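Local coordinates for Lactamase_B domain-containing protein (Pontibacter korlensis, PDB 6XFR), which probably hydrolyses beta-lactam antibiotics to substituted beta-amino acids as a zinc-dependent class B (subclass B1) metallo-beta-lactamase, at residues Glu133-Gly138 / Arg187-Tyr192; Gly158-Val162 / Trp181-Ile185; Gln166-Leu170 / Thr214-Leu218. One frame throughout, in Å; residues are numbered along the deposited sequence.

Contact 1: Glu133-Gly138 / Arg187-Tyr192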
# COMPACT_ATOMS: atom_id res chain seq x y z
N GLU B 133 -9.35 -9.68 -15.54
CA GLU B 133 -9.93 -10.99 -15.34
C GLU B 133 -10.89 -10.88 -14.18
O GLU B 133 -10.60 -10.20 -13.19
CB GLU B 133 -8.87 -12.03 -15.06
CG GLU B 133 -7.88 -12.12 -16.20
CD GLU B 133 -6.70 -13.07 -15.93
OE1 GLU B 133 -6.57 -13.57 -14.79
OE2 GLU B 133 -5.92 -13.31 -16.88
N VAL B 134 -12.06 -11.47 -14.31
CA VAL B 134 -12.98 -11.55 -13.19
C VAL B 134 -13.14 -13.02 -12.85
O VAL B 134 -13.18 -13.86 -13.75
CB VAL B 134 -14.30 -10.82 -13.48
CG1 VAL B 134 -15.11 -10.62 -12.20
CG2 VAL B 134 -13.98 -9.47 -14.06
N TYR B 135 -13.14 -13.35 -11.57
CA TYR B 135 -13.09 -14.76 -11.21
C TYR B 135 -13.90 -15.03 -9.95
O TYR B 135 -13.98 -14.19 -9.05
CB TYR B 135 -11.64 -15.23 -11.00
CG TYR B 135 -11.51 -16.66 -10.48
CD1 TYR B 135 -11.77 -17.74 -11.30
CD2 TYR B 135 -11.13 -16.91 -9.19
CE1 TYR B 135 -11.64 -19.04 -10.84
CE2 TYR B 135 -10.99 -18.18 -8.73
CZ TYR B 135 -11.24 -19.25 -9.55
OH TYR B 135 -11.09 -20.54 -9.05
N PHE B 136 -14.55 -16.19 -9.94
CA PHE B 136 -15.38 -16.63 -8.82
C PHE B 136 -14.67 -17.77 -8.12
O PHE B 136 -14.60 -18.87 -8.68
CB PHE B 136 -16.76 -17.09 -9.29
CG PHE B 136 -17.64 -17.57 -8.16
CD1 PHE B 136 -18.07 -16.67 -7.18
CD2 PHE B 136 -18.00 -18.93 -8.06
CE1 PHE B 136 -18.86 -17.12 -6.14
CE2 PHE B 136 -18.78 -19.38 -7.02
CZ PHE B 136 -19.23 -18.49 -6.06
N PRO B 137 -14.10 -17.56 -6.94
CA PRO B 137 -13.41 -18.64 -6.22
C PRO B 137 -14.30 -19.45 -5.29
O PRO B 137 -13.84 -20.44 -4.72
CB PRO B 137 -12.35 -17.89 -5.42
CG PRO B 137 -12.96 -16.56 -5.15
CD PRO B 137 -13.85 -16.23 -6.33
N GLY B 138 -15.56 -19.05 -5.13
CA GLY B 138 -16.47 -19.68 -4.20
C GLY B 138 -17.00 -18.69 -3.17
O GLY B 138 -16.53 -17.56 -3.03
N ARG B 187 -8.10 -21.21 -3.42
CA ARG B 187 -8.22 -21.05 -4.86
C ARG B 187 -7.48 -19.80 -5.31
O ARG B 187 -6.65 -19.85 -6.24
CB ARG B 187 -9.70 -21.00 -5.24
CG ARG B 187 -10.32 -22.33 -5.60
CD ARG B 187 -11.85 -22.34 -5.48
NE ARG B 187 -12.38 -23.69 -5.26
CZ ARG B 187 -13.29 -24.04 -4.33
NH1 ARG B 187 -13.82 -23.17 -3.48
NH2 ARG B 187 -13.66 -25.31 -4.24
N LEU B 188 -7.65 -18.69 -4.60
CA LEU B 188 -6.91 -17.49 -4.96
C LEU B 188 -5.40 -17.73 -4.89
O LEU B 188 -4.66 -17.35 -5.81
CB LEU B 188 -7.30 -16.35 -4.04
CG LEU B 188 -8.74 -15.89 -4.14
CD1 LEU B 188 -8.91 -14.67 -3.25
CD2 LEU B 188 -9.10 -15.59 -5.57
N GLN B 189 -4.93 -18.37 -3.82
CA GLN B 189 -3.50 -18.64 -3.72
C GLN B 189 -3.01 -19.52 -4.85
O GLN B 189 -1.87 -19.37 -5.30
CB GLN B 189 -3.14 -19.29 -2.40
CG GLN B 189 -3.30 -18.43 -1.19
CD GLN B 189 -3.11 -19.26 0.03
OE1 GLN B 189 -3.56 -20.42 0.05
NE2 GLN B 189 -2.42 -18.73 1.07
N GLN B 190 -3.84 -20.43 -5.36
CA GLN B 190 -3.34 -21.31 -6.40
C GLN B 190 -3.47 -20.72 -7.79
O GLN B 190 -2.66 -21.05 -8.67
CB GLN B 190 -4.07 -22.67 -6.35
CG GLN B 190 -3.12 -23.89 -6.40
CD GLN B 190 -2.09 -23.90 -5.25
OE1 GLN B 190 -2.44 -23.84 -4.06
NE2 GLN B 190 -0.80 -23.94 -5.61
N ARG B 191 -4.36 -19.75 -7.98
CA ARG B 191 -4.59 -19.16 -9.29
C ARG B 191 -3.74 -17.93 -9.59
O ARG B 191 -3.45 -17.66 -10.76
CB ARG B 191 -6.07 -18.81 -9.42
CG ARG B 191 -6.47 -18.23 -10.73
CD ARG B 191 -7.95 -18.00 -10.78
NE ARG B 191 -8.40 -17.78 -12.15
CZ ARG B 191 -8.79 -18.75 -12.98
NH1 ARG B 191 -8.81 -20.02 -12.59
NH2 ARG B 191 -9.15 -18.42 -14.20
N TYR B 192 -3.32 -17.18 -8.56
CA TYR B 192 -2.48 -15.99 -8.75
C TYR B 192 -1.18 -16.12 -7.96
O TYR B 192 -0.88 -15.31 -7.09
CB TYR B 192 -3.23 -14.72 -8.34
CG TYR B 192 -4.59 -14.66 -8.99
CD1 TYR B 192 -4.72 -14.26 -10.31
CD2 TYR B 192 -5.73 -15.08 -8.30
CE1 TYR B 192 -5.94 -14.23 -10.92
CE2 TYR B 192 -6.98 -15.05 -8.91
CZ TYR B 192 -7.07 -14.63 -10.23
OH TYR B 192 -8.27 -14.60 -10.88
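This contact lies in the alpha-beta/beta-alpha sandwich of the metallo-beta-lactamase fold. The end of strand 130-135 and the turn after it meet the last turn of helix 181-191, which packs against the sheet of strands 130-135, 147-150 and 155-159. The local axes of strand 133-135 and helix 187-191 run roughly antiparallel, at 148° and 12.2 Å apart, so side chains fill the gap.

The central interaction is a cation-pi stack. The Arg191 guanidinium lies flat on the Tyr135 ring, with centres 4.0 Å apart and planes at 6°. It is off-centre. Arg191 CD sits over the ring face instead, in a CH-pi contact 3.5 Å from the centroid of Tyr135.

Apolar packing lies deeper. Leu188 CD2 is 4.0 Å from Pro137 CB and 4.4 Å from Tyr135 CD2, at the edge of the Tyr135 ring. Leu188 also touches Val147 of the neighbouring strand.

Tyr192, the first residue past the helix, adds van der Waals contacts. Its OH lies 3.4 Å from Tyr135 CB. Its ring edge faces Glu133, with CE1 4.0 Å from Glu133 OE1, and the ring meets Tyr149.

The polar link is at the other end. Gly138 has phi 121° and psi 167°, where a side chain would jam against the preceding carbonyl. Arg187 NH1 donates a hydrogen bond to O of the preceding Pro137 at 3.0 Å, though this oxygen is less surely placed.

Contact 2: Gly158-Val162 / Trp181-Ile185. With ZN (zinc ion), chain O.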
# COMPACT_ATOMS: atom_id res chain seq x y z
N GLY B 158 -9.37 -8.34 -3.98
CA GLY B 158 -10.12 -9.37 -3.28
C GLY B 158 -11.36 -8.93 -2.54
O GLY B 158 -12.00 -9.76 -1.90
N GLY B 159 -11.67 -7.64 -2.51
CA GLY B 159 -12.88 -7.15 -1.86
C GLY B 159 -12.99 -7.64 -0.44
O GLY B 159 -11.98 -7.85 0.25
N CYS B 160 -14.22 -7.89 0.00
CA CYS B 160 -14.39 -8.31 1.38
C CYS B 160 -14.09 -9.80 1.57
O CYS B 160 -14.09 -10.27 2.71
CB CYS B 160 -15.82 -7.99 1.85
SG CYS B 160 -16.46 -6.38 1.29
N LEU B 161 -13.70 -10.51 0.50
CA LEU B 161 -13.24 -11.89 0.61
C LEU B 161 -11.89 -12.00 1.33
O LEU B 161 -11.60 -13.02 1.97
CB LEU B 161 -13.15 -12.52 -0.78
CG LEU B 161 -12.97 -14.04 -0.90
CD1 LEU B 161 -14.05 -14.81 -0.12
CD2 LEU B 161 -12.96 -14.48 -2.37
N VAL B 162 -11.06 -10.96 1.23
CA VAL B 162 -9.73 -10.92 1.83
C VAL B 162 -9.73 -9.92 2.97
O VAL B 162 -10.31 -8.84 2.85
CB VAL B 162 -8.66 -10.53 0.78
CG1 VAL B 162 -7.26 -10.61 1.41
CG2 VAL B 162 -8.77 -11.43 -0.46
N TRP B 181 -15.33 -20.22 2.68
CA TRP B 181 -14.30 -19.18 2.68
C TRP B 181 -12.87 -19.72 2.64
O TRP B 181 -12.09 -19.24 1.81
CB TRP B 181 -14.51 -18.32 3.94
CG TRP B 181 -14.10 -16.89 3.80
CD1 TRP B 181 -13.13 -16.37 2.98
CD2 TRP B 181 -14.66 -15.78 4.51
NE1 TRP B 181 -13.06 -15.02 3.14
CE2 TRP B 181 -13.99 -14.63 4.08
CE3 TRP B 181 -15.67 -15.66 5.47
CZ2 TRP B 181 -14.30 -13.36 4.57
CZ3 TRP B 181 -15.98 -14.42 5.95
CH2 TRP B 181 -15.30 -13.27 5.50
N PRO B 182 -12.51 -20.72 3.45
CA PRO B 182 -11.12 -21.24 3.41
C PRO B 182 -10.71 -21.79 2.05
O PRO B 182 -9.57 -21.58 1.62
CB PRO B 182 -11.14 -22.35 4.46
CG PRO B 182 -12.31 -22.04 5.32
CD PRO B 182 -13.33 -21.40 4.47
N LEU B 183 -11.59 -22.53 1.38
CA LEU B 183 -11.25 -23.06 0.07
C LEU B 183 -11.22 -21.95 -0.98
O LEU B 183 -10.45 -22.01 -1.94
CB LEU B 183 -12.23 -24.18 -0.29
CG LEU B 183 -12.32 -25.22 0.85
CD1 LEU B 183 -13.33 -26.30 0.57
CD2 LEU B 183 -10.94 -25.82 1.14
N ALA B 184 -12.04 -20.91 -0.82
CA ALA B 184 -11.98 -19.81 -1.77
C ALA B 184 -10.63 -19.10 -1.69
O ALA B 184 -10.06 -18.74 -2.72
CB ALA B 184 -13.13 -18.83 -1.51
N ILE B 185 -10.11 -18.90 -0.47
CA ILE B 185 -8.79 -18.28 -0.34
C ILE B 185 -7.74 -19.12 -1.04
O ILE B 185 -6.93 -18.62 -1.83
CB ILE B 185 -8.45 -18.06 1.15
CG1 ILE B 185 -9.34 -16.98 1.73
CG2 ILE B 185 -6.93 -17.71 1.30
CD1 ILE B 185 -9.42 -15.77 0.81
ZN ZN O . -17.37 -5.24 3.14
O HOH W 1 -17.01 -6.53 5.01
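This is a buried contact between a zinc-ligand turn and the start of a helix, inside the beta-alpha-beta unit formed by strand 155-159, helix 181-191 and strand 197-200. A type I beta turn runs from Gly159 to Val162. Cys160 on it binds zinc through SG at 2.4 Å. Asp82 and His202 complete the protein ligands, and water 1 lies 2.3 Å from the ZN ion.

One hydrogen bond ties the turn to the helix: Trp181 NE1 donates to Leu161 O at 2.7 Å and a nearly straight 166°. The indole thus bonds to the carbonyl of the residue that follows the zinc ligand. Trp181 CZ2 also lies 3.6 Å from Cys160 O.

Leu161 supplies the apolar packing. Its CD1 is 3.6 Å from Trp181 CD1 and 4.4 Å from Ala184 CB, while its CG is 4.3 Å from Ile185 CD1. Beyond the pair, Val162 and Ile185 both touch Thr214 of helix 209-217, and Gly158 bonds through its backbone to Val199 of strand 197-200.

Contact 3: Gln166-Leu170 / Thr214-Leu218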
# COMPACT_ATOMS: atom_id res chain seq x y z
N GLN B 166 -3.95 -6.50 9.75
CA GLN B 166 -4.26 -6.06 11.10
C GLN B 166 -5.68 -6.39 11.54
O GLN B 166 -6.08 -6.00 12.64
CB GLN B 166 -3.99 -4.56 11.23
CG GLN B 166 -2.51 -4.28 11.40
CD GLN B 166 -2.20 -2.82 11.52
OE1 GLN B 166 -2.78 -2.00 10.79
NE2 GLN B 166 -1.28 -2.46 12.45
N ALA B 167 -6.47 -7.08 10.72
CA ALA B 167 -7.77 -7.57 11.18
C ALA B 167 -7.58 -8.73 12.16
O ALA B 167 -6.78 -9.64 11.90
CB ALA B 167 -8.63 -8.02 9.99
N LYS B 168 -8.28 -8.69 13.29
CA LYS B 168 -8.14 -9.74 14.29
C LYS B 168 -9.23 -10.80 14.23
O LYS B 168 -9.08 -11.85 14.86
CB LYS B 168 -8.12 -9.14 15.69
CG LYS B 168 -7.20 -7.96 15.79
CD LYS B 168 -5.77 -8.43 15.75
CE LYS B 168 -4.91 -7.49 16.57
NZ LYS B 168 -3.77 -6.96 15.77
N ASN B 169 -10.31 -10.54 13.50
CA ASN B 169 -11.34 -11.53 13.25
C ASN B 169 -11.95 -11.23 11.89
O ASN B 169 -11.49 -10.33 11.18
CB ASN B 169 -12.40 -11.52 14.36
CG ASN B 169 -12.80 -10.13 14.76
OD1 ASN B 169 -13.25 -9.33 13.92
ND2 ASN B 169 -12.63 -9.82 16.04
N LEU B 170 -12.98 -11.99 11.53
CA LEU B 170 -13.59 -11.86 10.21
C LEU B 170 -14.71 -10.82 10.17
O LEU B 170 -15.26 -10.56 9.09
CB LEU B 170 -14.13 -13.22 9.76
CG LEU B 170 -13.13 -14.35 9.85
CD1 LEU B 170 -13.91 -15.63 10.08
CD2 LEU B 170 -12.31 -14.43 8.58
N THR B 214 -5.79 -14.27 6.05
CA THR B 214 -7.20 -14.58 6.04
C THR B 214 -7.43 -16.07 6.30
O THR B 214 -8.25 -16.43 7.16
CB THR B 214 -7.80 -14.15 4.71
OG1 THR B 214 -7.70 -12.71 4.62
CG2 THR B 214 -9.25 -14.60 4.59
N LEU B 215 -6.62 -16.93 5.68
CA LEU B 215 -6.68 -18.36 6.00
C LEU B 215 -6.52 -18.62 7.49
O LEU B 215 -7.21 -19.46 8.08
CB LEU B 215 -5.58 -19.09 5.23
CG LEU B 215 -5.98 -20.49 4.80
CD1 LEU B 215 -7.05 -20.34 3.72
CD2 LEU B 215 -4.77 -21.27 4.32
N SER B 216 -5.59 -17.91 8.13
CA SER B 216 -5.35 -18.09 9.55
C SER B 216 -6.57 -17.69 10.38
O SER B 216 -6.93 -18.37 11.34
CB SER B 216 -4.10 -17.29 9.93
OG SER B 216 -3.95 -17.21 11.34
N LEU B 217 -7.20 -16.56 10.05
CA LEU B 217 -8.39 -16.13 10.78
C LEU B 217 -9.54 -17.14 10.67
O LEU B 217 -10.32 -17.30 11.62
CB LEU B 217 -8.85 -14.76 10.27
CG LEU B 217 -7.99 -13.54 10.59
CD1 LEU B 217 -8.63 -12.32 9.96
CD2 LEU B 217 -7.81 -13.37 12.09
N LEU B 218 -9.67 -17.80 9.53
CA LEU B 218 -10.76 -18.73 9.24
C LEU B 218 -10.69 -20.09 9.94
O LEU B 218 -11.10 -20.23 11.09
CB LEU B 218 -10.81 -18.98 7.72
CG LEU B 218 -11.57 -17.88 7.01
CD1 LEU B 218 -11.25 -17.90 5.52
CD2 LEU B 218 -13.07 -18.08 7.26
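Gln166 starts the segment, out of reach of 214-218. Its NE2 donates to Val10 O of the second subunit. Ala167 is the first residue to touch helix 209-217. Its CB points toward the helix and lies 4.3 Å from Leu217 CD1. Its carbonyl O is 3.8 Å from the same Leu217 CD1 and is hydrogen-bonded to His213 NE2, one residue before the helix segment.

The CA-to-CB bond of Lys168 points away, and the residue meets the helix through its backbone, with O 3.4 Å from Leu217 CD2. The segment belongs to the long connection from strand 155-159 to helix 181-191, which has no regular helix or strand. It also leads away from the zinc ligand Cys160 of this metallo-beta-lactamase fold. Helix 209-217, near the C terminus, packs against this connection with its last turn.

The CA-to-CB bond of Asn169 also points away. Its CA is 6.0 Å from that of Leu217, the closest CA pair of the two segments, and its O is 3.7 Å from Leu217 CD1. No hydrogen bond joins the two segments. Leu170 is buried and reaches two leucines: its CD2 is 3.9 Å from Leu217 CB, and its CD1 is 3.8 Å from Leu218 CD2. Leu170 also touches Leu178, while Leu218 packs on Trp181.

Overall arrangement
From the N terminus, the first segment reached is 133-138, at the end of strand 130-135. The chain then passes through 158-162 and 166-170 before it enters helix 181-191. Contact 2 closes the shorter loop at the start of that helix. Contact 1 closes a longer one at its end, so contact 2 is nested inside contact 1. The two share the helix and the sheet of strands 130-135 and 155-159, and they touch where Pro137 CG lies 3.5 Å from Leu161 CD2. Contact 3 closes last, at helix 209-217, and crosses both others. It touches contact 2, with Trp181 CG 3.5 Å from Leu218 CD1, but not contact 1, whose centre is about 19 Å from its own.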